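PDB 6GNF: glycogen synthase from Cyanobacterium sp. CLg1, which belongs to the starch and glycogen synthase family and has two Rossmann-like domains, with adenosine-5'-diphosphate and a glycan bound in the model. Local coordinates for residues A[87-92]-A[136-141]; A[175-180]-A[194-199]. All blocks are in the same frame, centred on the assembly; numbering follows the deposited sequence.

Interaction 1 (A[87-92]-A[136-141]); sequences TNVRYF and FAMLSQ. With SO4 (sulfate ion), chain G.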
ATOM      1  N   THR A  87      15.056 -14.830 -22.392  1.00 55.68           N
ATOM      2  CA  THR A  87      15.769 -15.230 -21.177  1.00 55.27           C
ATOM      3  C   THR A  87      14.958 -16.290 -20.419  1.00 52.81           C
ATOM      4  O   THR A  87      13.931 -16.731 -20.912  1.00 52.30           O
ATOM      5  CB  THR A  87      16.077 -13.986 -20.300  1.00 54.49           C
ATOM      6  OG1 THR A  87      17.013 -14.336 -19.280  1.00 54.62           O
ATOM      7  CG2 THR A  87      14.798 -13.409 -19.688  1.00 52.69           C
ATOM      8  N   ASN A  88      15.464 -16.736 -19.271  1.00 54.02           N
ATOM      9  CA  ASN A  88      14.793 -17.741 -18.445  1.00 54.98           C
ATOM     10  C   ASN A  88      14.647 -17.246 -17.032  1.00 49.90           C
ATOM     11  O   ASN A  88      15.514 -16.562 -16.545  1.00 48.92           O
ATOM     12  CB  ASN A  88      15.630 -19.022 -18.368  1.00 60.08           C
ATOM     13  CG  ASN A  88      15.771 -19.700 -19.693  1.00 67.91           C
ATOM     14  OD1 ASN A  88      16.864 -19.721 -20.249  1.00 78.00           O
ATOM     15  ND2 ASN A  88      14.676 -20.218 -20.238  1.00 70.75           N
ATOM     16  N   VAL A  89      13.574 -17.639 -16.367  1.00 47.20           N
ATOM     17  CA  VAL A  89      13.472 -17.460 -14.922  1.00 49.38           C
ATOM     18  C   VAL A  89      13.515 -18.832 -14.249  1.00 49.83           C
ATOM     19  O   VAL A  89      13.244 -19.845 -14.892  1.00 48.57           O
ATOM     20  CB  VAL A  89      12.209 -16.671 -14.526  1.00 47.68           C
ATOM     21  CG1 VAL A  89      12.276 -15.266 -15.101  1.00 48.45           C
ATOM     22  CG2 VAL A  89      10.939 -17.371 -14.986  1.00 47.50           C
ATOM     23  N   ARG A  90      13.983 -18.867 -13.003  1.00 49.87           N
ATOM     24  CA  ARG A  90      13.825 -20.022 -12.130  1.00 48.63           C
ATOM     25  C   ARG A  90      12.753 -19.662 -11.114  1.00 47.24           C
ATOM     26  O   ARG A  90      12.484 -18.485 -10.897  1.00 51.05           O
ATOM     27  CB  ARG A  90      15.123 -20.349 -11.406  1.00 50.49           C
ATOM     28  CG  ARG A  90      16.269 -20.771 -12.309  1.00 51.90           C
ATOM     29  CD  ARG A  90      17.498 -21.157 -11.499  1.00 53.31           C
ATOM     30  NE  ARG A  90      17.971 -20.052 -10.666  1.00 55.39           N
ATOM     31  CZ  ARG A  90      18.834 -20.166  -9.650  1.00 57.21           C
ATOM     32  NH1 ARG A  90      19.346 -21.344  -9.315  1.00 58.37           N
ATOM     33  NH2 ARG A  90      19.188 -19.086  -8.957  1.00 57.24           N
ATOM     34  N   TYR A  91      12.095 -20.669 -10.550  1.00 45.65           N
ATOM     35  CA  TYR A  91      11.081 -20.455  -9.530  1.00 43.96           C
ATOM     36  C   TYR A  91      11.549 -21.051  -8.216  1.00 43.24           C
ATOM     37  O   TYR A  91      12.017 -22.192  -8.148  1.00 43.38           O
ATOM     38  CB  TYR A  91       9.752 -21.088  -9.932  1.00 43.32           C
ATOM     39  CG  TYR A  91       9.121 -20.504 -11.175  1.00 42.12           C
ATOM     40  CD1 TYR A  91       8.443 -19.287 -11.135  1.00 42.11           C
ATOM     41  CD2 TYR A  91       9.164 -21.187 -12.387  1.00 43.21           C
ATOM     42  CE1 TYR A  91       7.848 -18.755 -12.272  1.00 42.32           C
ATOM     43  CE2 TYR A  91       8.583 -20.660 -13.536  1.00 42.49           C
ATOM     44  CZ  TYR A  91       7.922 -19.444 -13.479  1.00 42.32           C
ATOM     45  OH  TYR A  91       7.331 -18.927 -14.634  1.00 40.68           O
ATOM     46  N   PHE A  92      11.501 -20.237  -7.167  1.00 43.81           N
ATOM     47  CA  PHE A  92      11.726 -20.701  -5.812  1.00 44.33           C
ATOM     48  C   PHE A  92      10.372 -20.721  -5.125  1.00 45.43           C
ATOM     49  O   PHE A  92       9.443 -20.045  -5.564  1.00 44.00           O
ATOM     50  CB  PHE A  92      12.706 -19.788  -5.080  1.00 44.40           C
ATOM     51  CG  PHE A  92      14.138 -19.989  -5.484  1.00 44.17           C
ATOM     52  CD1 PHE A  92      14.563 -19.646  -6.758  1.00 44.13           C
ATOM     53  CD2 PHE A  92      15.054 -20.517  -4.601  1.00 45.79           C
ATOM     54  CE1 PHE A  92      15.879 -19.825  -7.141  1.00 44.85           C
ATOM     55  CE2 PHE A  92      16.374 -20.701  -4.968  1.00 46.75           C
ATOM     56  CZ  PHE A  92      16.787 -20.356  -6.244  1.00 46.97           C
ATOM     57  N   PHE A 136       9.083  -5.665 -14.966  1.00 46.97           N
ATOM     58  CA  PHE A 136       7.724  -5.961 -14.538  1.00 45.43           C
ATOM     59  C   PHE A 136       6.867  -6.611 -15.620  1.00 44.62           C
ATOM     60  O   PHE A 136       5.998  -7.421 -15.309  1.00 42.27           O
ATOM     61  CB  PHE A 136       7.061  -4.720 -13.938  1.00 48.09           C
ATOM     62  CG  PHE A 136       7.762  -4.209 -12.711  1.00 50.26           C
ATOM     63  CD1 PHE A 136       8.192  -5.086 -11.721  1.00 48.99           C
ATOM     64  CD2 PHE A 136       8.007  -2.853 -12.545  1.00 52.65           C
ATOM     65  CE1 PHE A 136       8.848  -4.617 -10.597  1.00 50.90           C
ATOM     66  CE2 PHE A 136       8.663  -2.379 -11.412  1.00 53.13           C
ATOM     67  CZ  PHE A 136       9.087  -3.261 -10.443  1.00 51.26           C
ATOM     68  N   ALA A 137       7.140  -6.313 -16.886  1.00 43.81           N
ATOM     69  CA  ALA A 137       6.579  -7.126 -17.962  1.00 44.21           C
ATOM     70  C   ALA A 137       7.023  -8.590 -17.801  1.00 43.01           C
ATOM     71  O   ALA A 137       6.236  -9.514 -18.011  1.00 44.40           O
ATOM     72  CB  ALA A 137       6.997  -6.595 -19.320  1.00 45.75           C
ATOM     73  N   MET A 138       8.286  -8.798 -17.450  1.00 43.14           N
ATOM     74  CA  MET A 138       8.790 -10.157 -17.249  1.00 43.86           C
ATOM     75  C   MET A 138       8.113 -10.856 -16.063  1.00 44.37           C
ATOM     76  O   MET A 138       7.886 -12.071 -16.096  1.00 44.38           O
ATOM     77  CB  MET A 138      10.304 -10.146 -17.061  1.00 45.43           C
ATOM     78  CG  MET A 138      10.918 -11.548 -16.978  1.00 46.40           C
ATOM     79  SD  MET A 138      12.716 -11.543 -17.012  1.00 48.86           S
ATOM     80  CE  MET A 138      13.035 -10.946 -15.355  1.00 47.63           C
ATOM     81  N   LEU A 139       7.826 -10.104 -15.004  1.00 44.43           N
ATOM     82  CA  LEU A 139       7.095 -10.657 -13.865  1.00 43.59           C
ATOM     83  C   LEU A 139       5.721 -11.181 -14.269  1.00 43.46           C
ATOM     84  O   LEU A 139       5.335 -12.267 -13.845  1.00 44.21           O
ATOM     85  CB  LEU A 139       6.941  -9.609 -12.756  1.00 43.34           C
ATOM     86  CG  LEU A 139       6.057  -9.989 -11.568  1.00 43.12           C
ATOM     87  CD1 LEU A 139       6.555 -11.254 -10.893  1.00 42.41           C
ATOM     88  CD2 LEU A 139       5.999  -8.845 -10.564  1.00 45.66           C
ATOM     89  N   SER A 140       4.995 -10.415 -15.086  1.00 43.13           N
ATOM     90  CA  SER A 140       3.649 -10.808 -15.509  1.00 44.25           C
ATOM     91  C   SER A 140       3.679 -12.076 -16.356  1.00 43.35           C
ATOM     92  O   SER A 140       2.837 -12.940 -16.196  1.00 43.59           O
ATOM     93  CB  SER A 140       2.970  -9.673 -16.265  1.00 45.91           C
ATOM     94  OG  SER A 140       2.840  -8.560 -15.397  1.00 45.57           O
ATOM     95  N   GLN A 141       4.651 -12.173 -17.255  1.00 44.31           N
ATOM     96  CA  GLN A 141       4.841 -13.375 -18.063  1.00 45.52           C
ATOM     97  C   GLN A 141       5.206 -14.578 -17.214  1.00 44.12           C
ATOM     98  O   GLN A 141       4.730 -15.681 -17.457  1.00 44.11           O
ATOM     99  CB  GLN A 141       5.959 -13.174 -19.089  1.00 49.41           C
ATOM    100  CG  GLN A 141       5.656 -12.144 -20.153  1.00 50.17           C
ATOM    101  CD  GLN A 141       6.874 -11.819 -20.990  1.00 52.43           C
ATOM    102  OE1 GLN A 141       7.645 -12.705 -21.368  1.00 56.73           O
ATOM    103  NE2 GLN A 141       7.066 -10.544 -21.277  1.00 55.34           N
TER
HETATM  104  S   SO4 G 603      21.037 -19.071  -5.501  1.00 88.15           S
HETATM  105  O1  SO4 G 603      20.939 -20.028  -6.633  1.00 82.30           O
HETATM  106  O2  SO4 G 603      20.663 -17.693  -5.908  1.00 84.06           O
HETATM  107  O3  SO4 G 603      22.442 -19.054  -5.039  1.00 94.98           O
HETATM  108  O4  SO4 G 603      20.157 -19.515  -4.396  1.00 86.02           O

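Interaction 2 (A[175-180]-A[194-199]); sequences SLLPLY and AKTVML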
ATOM      1  N   SER A 175      -0.179  -5.077 -14.233  1.00 45.95           N
ATOM      2  CA  SER A 175      -1.402  -4.769 -14.971  1.00 45.62           C
ATOM      3  C   SER A 175      -1.387  -5.217 -16.434  1.00 46.37           C
ATOM      4  O   SER A 175      -2.410  -5.120 -17.088  1.00 48.37           O
ATOM      5  CB  SER A 175      -1.746  -3.277 -14.864  1.00 46.33           C
ATOM      6  OG  SER A 175      -0.732  -2.482 -15.438  1.00 48.78           O
ATOM      7  N   LEU A 176      -0.244  -5.680 -16.944  1.00 48.07           N
ATOM      8  CA  LEU A 176      -0.185  -6.270 -18.290  1.00 48.10           C
ATOM      9  C   LEU A 176      -0.526  -7.768 -18.307  1.00 47.11           C
ATOM     10  O   LEU A 176      -0.721  -8.356 -19.365  1.00 49.61           O
ATOM     11  CB  LEU A 176       1.194  -6.084 -18.918  1.00 46.30           C
ATOM     12  CG  LEU A 176       1.704  -4.665 -19.138  1.00 48.15           C
ATOM     13  CD1 LEU A 176       3.134  -4.744 -19.648  1.00 48.65           C
ATOM     14  CD2 LEU A 176       0.841  -3.888 -20.108  1.00 51.20           C
ATOM     15  N   LEU A 177      -0.604  -8.399 -17.147  1.00 46.56           N
ATOM     16  CA  LEU A 177      -0.887  -9.838 -17.089  1.00 47.13           C
ATOM     17  C   LEU A 177      -2.154 -10.262 -17.863  1.00 47.89           C
ATOM     18  O   LEU A 177      -2.162 -11.306 -18.516  1.00 48.14           O
ATOM     19  CB  LEU A 177      -0.953 -10.315 -15.635  1.00 46.26           C
ATOM     20  CG  LEU A 177      -1.202 -11.810 -15.421  1.00 46.46           C
ATOM     21  CD1 LEU A 177      -0.465 -12.309 -14.186  1.00 45.90           C
ATOM     22  CD2 LEU A 177      -2.693 -12.114 -15.314  1.00 46.28           C
ATOM     23  N   PRO A 178      -3.237  -9.472 -17.776  1.00 47.69           N
ATOM     24  CA  PRO A 178      -4.429  -9.818 -18.554  1.00 47.74           C
ATOM     25  C   PRO A 178      -4.203  -9.803 -20.064  1.00 48.49           C
ATOM     26  O   PRO A 178      -4.805 -10.604 -20.779  1.00 50.15           O
ATOM     27  CB  PRO A 178      -5.438  -8.743 -18.155  1.00 47.90           C
ATOM     28  CG  PRO A 178      -4.998  -8.290 -16.809  1.00 48.22           C
ATOM     29  CD  PRO A 178      -3.500  -8.356 -16.850  1.00 47.63           C
ATOM     30  N   LEU A 179      -3.315  -8.936 -20.538  1.00 47.84           N
ATOM     31  CA  LEU A 179      -3.003  -8.881 -21.960  1.00 47.25           C
ATOM     32  C   LEU A 179      -2.207 -10.112 -22.367  1.00 47.84           C
ATOM     33  O   LEU A 179      -2.497 -10.731 -23.395  1.00 49.92           O
ATOM     34  CB  LEU A 179      -2.235  -7.606 -22.327  1.00 47.65           C
ATOM     35  CG  LEU A 179      -3.066  -6.319 -22.371  1.00 48.14           C
ATOM     36  CD1 LEU A 179      -3.509  -5.882 -20.987  1.00 49.08           C
ATOM     37  CD2 LEU A 179      -2.288  -5.198 -23.036  1.00 49.42           C
ATOM     38  N   TYR A 180      -1.195 -10.466 -21.578  1.00 45.94           N
ATOM     39  CA  TYR A 180      -0.396 -11.655 -21.858  1.00 44.97           C
ATOM     40  C   TYR A 180      -1.231 -12.933 -21.753  1.00 46.15           C
ATOM     41  O   TYR A 180      -1.057 -13.850 -22.557  1.00 45.99           O
ATOM     42  CB  TYR A 180       0.808 -11.750 -20.927  1.00 43.75           C
ATOM     43  CG  TYR A 180       1.858 -10.697 -21.176  1.00 44.47           C
ATOM     44  CD1 TYR A 180       2.464 -10.573 -22.417  1.00 46.81           C
ATOM     45  CD2 TYR A 180       2.260  -9.832 -20.168  1.00 44.14           C
ATOM     46  CE1 TYR A 180       3.435  -9.609 -22.653  1.00 48.37           C
ATOM     47  CE2 TYR A 180       3.229  -8.864 -20.392  1.00 45.03           C
ATOM     48  CZ  TYR A 180       3.812  -8.751 -21.634  1.00 47.62           C
ATOM     49  OH  TYR A 180       4.774  -7.790 -21.857  1.00 46.79           O
ATOM     50  N   ALA A 194      -9.759 -19.225 -17.182  1.00 51.11           N
ATOM     51  CA  ALA A 194      -9.117 -18.415 -16.165  1.00 50.74           C
ATOM     52  C   ALA A 194      -9.705 -17.010 -16.164  1.00 50.17           C
ATOM     53  O   ALA A 194     -10.172 -16.528 -17.189  1.00 52.39           O
ATOM     54  CB  ALA A 194      -7.621 -18.355 -16.402  1.00 48.97           C
ATOM     55  N   LYS A 195      -9.686 -16.370 -14.999  1.00 52.05           N
ATOM     56  CA  LYS A 195     -10.192 -15.006 -14.836  1.00 51.32           C
ATOM     57  C   LYS A 195      -9.101 -14.099 -14.283  1.00 49.26           C
ATOM     58  O   LYS A 195      -8.184 -14.568 -13.594  1.00 46.43           O
ATOM     59  CB  LYS A 195     -11.389 -14.995 -13.892  1.00 53.06           C
ATOM     60  CG  LYS A 195     -12.538 -15.890 -14.322  1.00 55.51           C
ATOM     61  CD  LYS A 195     -13.198 -15.395 -15.601  1.00 57.47           C
ATOM     62  CE  LYS A 195     -14.158 -16.434 -16.154  1.00 60.64           C
ATOM     63  NZ  LYS A 195     -14.963 -15.873 -17.267  1.00 63.16           N
ATOM     64  N   THR A 196      -9.194 -12.808 -14.588  1.00 47.69           N
ATOM     65  CA  THR A 196      -8.271 -11.842 -14.017  1.00 48.26           C
ATOM     66  C   THR A 196      -9.028 -10.776 -13.251  1.00 51.00           C
ATOM     67  O   THR A 196     -10.076 -10.297 -13.695  1.00 54.64           O
ATOM     68  CB  THR A 196      -7.413 -11.146 -15.084  1.00 46.30           C
ATOM     69  OG1 THR A 196      -8.264 -10.475 -16.005  1.00 46.23           O
ATOM     70  CG2 THR A 196      -6.589 -12.151 -15.833  1.00 46.54           C
ATOM     71  N   VAL A 197      -8.463 -10.399 -12.114  1.00 49.58           N
ATOM     72  CA  VAL A 197      -8.993  -9.327 -11.307  1.00 51.20           C
ATOM     73  C   VAL A 197      -7.885  -8.301 -11.122  1.00 50.46           C
ATOM     74  O   VAL A 197      -6.800  -8.639 -10.657  1.00 48.08           O
ATOM     75  CB  VAL A 197      -9.473  -9.849  -9.941  1.00 52.34           C
ATOM     76  CG1 VAL A 197      -9.814  -8.698  -9.004  1.00 53.20           C
ATOM     77  CG2 VAL A 197     -10.679 -10.750 -10.126  1.00 54.37           C
ATOM     78  N   MET A 198      -8.191  -7.055 -11.463  1.00 52.61           N
ATOM     79  CA  MET A 198      -7.276  -5.952 -11.277  1.00 53.40           C
ATOM     80  C   MET A 198      -7.566  -5.391  -9.885  1.00 52.84           C
ATOM     81  O   MET A 198      -8.656  -4.890  -9.632  1.00 56.54           O
ATOM     82  CB  MET A 198      -7.536  -4.911 -12.370  1.00 58.40           C
ATOM     83  CG  MET A 198      -6.406  -3.948 -12.647  1.00 63.42           C
ATOM     84  SD  MET A 198      -4.947  -4.803 -13.286  1.00 73.15           S
ATOM     85  CE  MET A 198      -3.771  -4.193 -12.070  1.00 72.05           C
ATOM     86  N   LEU A 199      -6.639  -5.576  -8.953  1.00 51.17           N
ATOM     87  CA  LEU A 199      -6.790  -5.022  -7.611  1.00 49.19           C
ATOM     88  C   LEU A 199      -5.936  -3.784  -7.489  1.00 48.16           C
ATOM     89  O   LEU A 199      -4.710  -3.859  -7.457  1.00 46.11           O
ATOM     90  CB  LEU A 199      -6.415  -6.039  -6.537  1.00 50.19           C
ATOM     91  CG  LEU A 199      -6.578  -5.583  -5.079  1.00 50.61           C
ATOM     92  CD1 LEU A 199      -7.963  -4.998  -4.828  1.00 51.92           C
ATOM     93  CD2 LEU A 199      -6.320  -6.729  -4.117  1.00 49.91           C
TER

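Interaction 1 (A[87-92]-A[136-141])
The backbones of strand segment 87-92 and helix segment 136-141 come nearest at Val89 and Met138, whose CA atoms are 9.0 Å apart; no hydrogen bond joins the two, and side chains alone bridge the gap. Met138 does so from the helix. CG stands anti to the backbone N (chi1 -175°) and chi2 is also extended, which carries the sulfur out to the strand. SD lies 3.9 Å from Thr87 CG2 and 4.2 Å from Val89 CG1, meeting two methyls from alternate residues on one strand face, and the Thr87 and Met138 side chains cross at about a right angle. The polar branch of Thr87 is engaged elsewhere, OG1 being hydrogen-bonded to His106. Arg90 leaves the other strand face and meets a sulfate ion, probably from the crystallisation liquor: NH2 bonds O1 at 3.1 Å near the guanidinium plane, NH1 only weakly, and Arg64 binds the same ion. Phe92 CE1 sits 3.8 Å above the guanidinium plane, while Asp105 forms a salt bridge with NH2. Strand 85-96 runs antiparallel to both 72-82 and 99-105, and helix 132-144 packs over these strands, Met138 also touching Val80 and Leu139 touching Val104.

Interaction 2 (A[175-180]-A[194-199])
Thr196 lies against both Leu177 and Pro178 in the beta-alpha-beta unit formed by strand 166-170, helix 177-186 and strand 195-200, a parallel crossover of the Rossmann-like domain. The segments meet through van der Waals contacts, with no hydrogen bond between 175-180 and 194-199. Thr196 divides its two branches between the neighbouring residues. Its methyl CG2 reaches Leu177 CD2 at 3.9 Å, the two side chains sliding past each other in opposite directions, whereas OG1 rests on the proline ring, 4.0 Å from Pro178 CB and equally close to CG. That oxygen, though buried and set against carbon here, has a hydrogen bond beyond the two segments. The backbones are close at this point, with 6.3 Å between the CA atoms of Pro178 and Thr196. Two residues along the strand, the second contact pairs Met198 with Ser175.

Around this first shell, Leu177 also touches Phe167 and Cys169 of the preceding strand and Leu144 of helix 132-144, while Pro178 packs on Asn264 of helix 257-264. The backbone N of Thr196 is hydrogen-bonded to Asp266 OD2, just beyond helix 257-264. Ser175 OG is hydrogen-bonded to the carbonyl oxygen of Trp172, which fixes the serine's rotation. The side chain of Ser175 is about 10 Å from a bound glucose unit and that of Met198 about 10 Å from the AC1 unit, too far for direct contact. The thioether chain of Met198 is bent at chi2 (64°) and again at chi3, bringing its end to the loop that leads into helix 177-186, where CE meets Ser175 CB at 3.6 Å.

Interactions 1 and 2 come in series along the chain, their centres 16 Å apart on the same side of the chain's centre, and both pack a helix on the same nine-stranded mixed sheet. Four strands separate 85-96 from 195-200 in that sheet: interaction 1 lies near its antiparallel edge, interaction 2 within its parallel part. Helices 132-144 and 177-186 touch directly: Tyr180 OH is 3.6 Å from Ala137 CB, and Tyr180 CD2 is 4.0 Å from Ser140 CB. The two helices thus pack side by side on the sheet, within the starch synthase catalytic domain, interaction 1 over its antiparallel end and interaction 2 closer to the bound glycan.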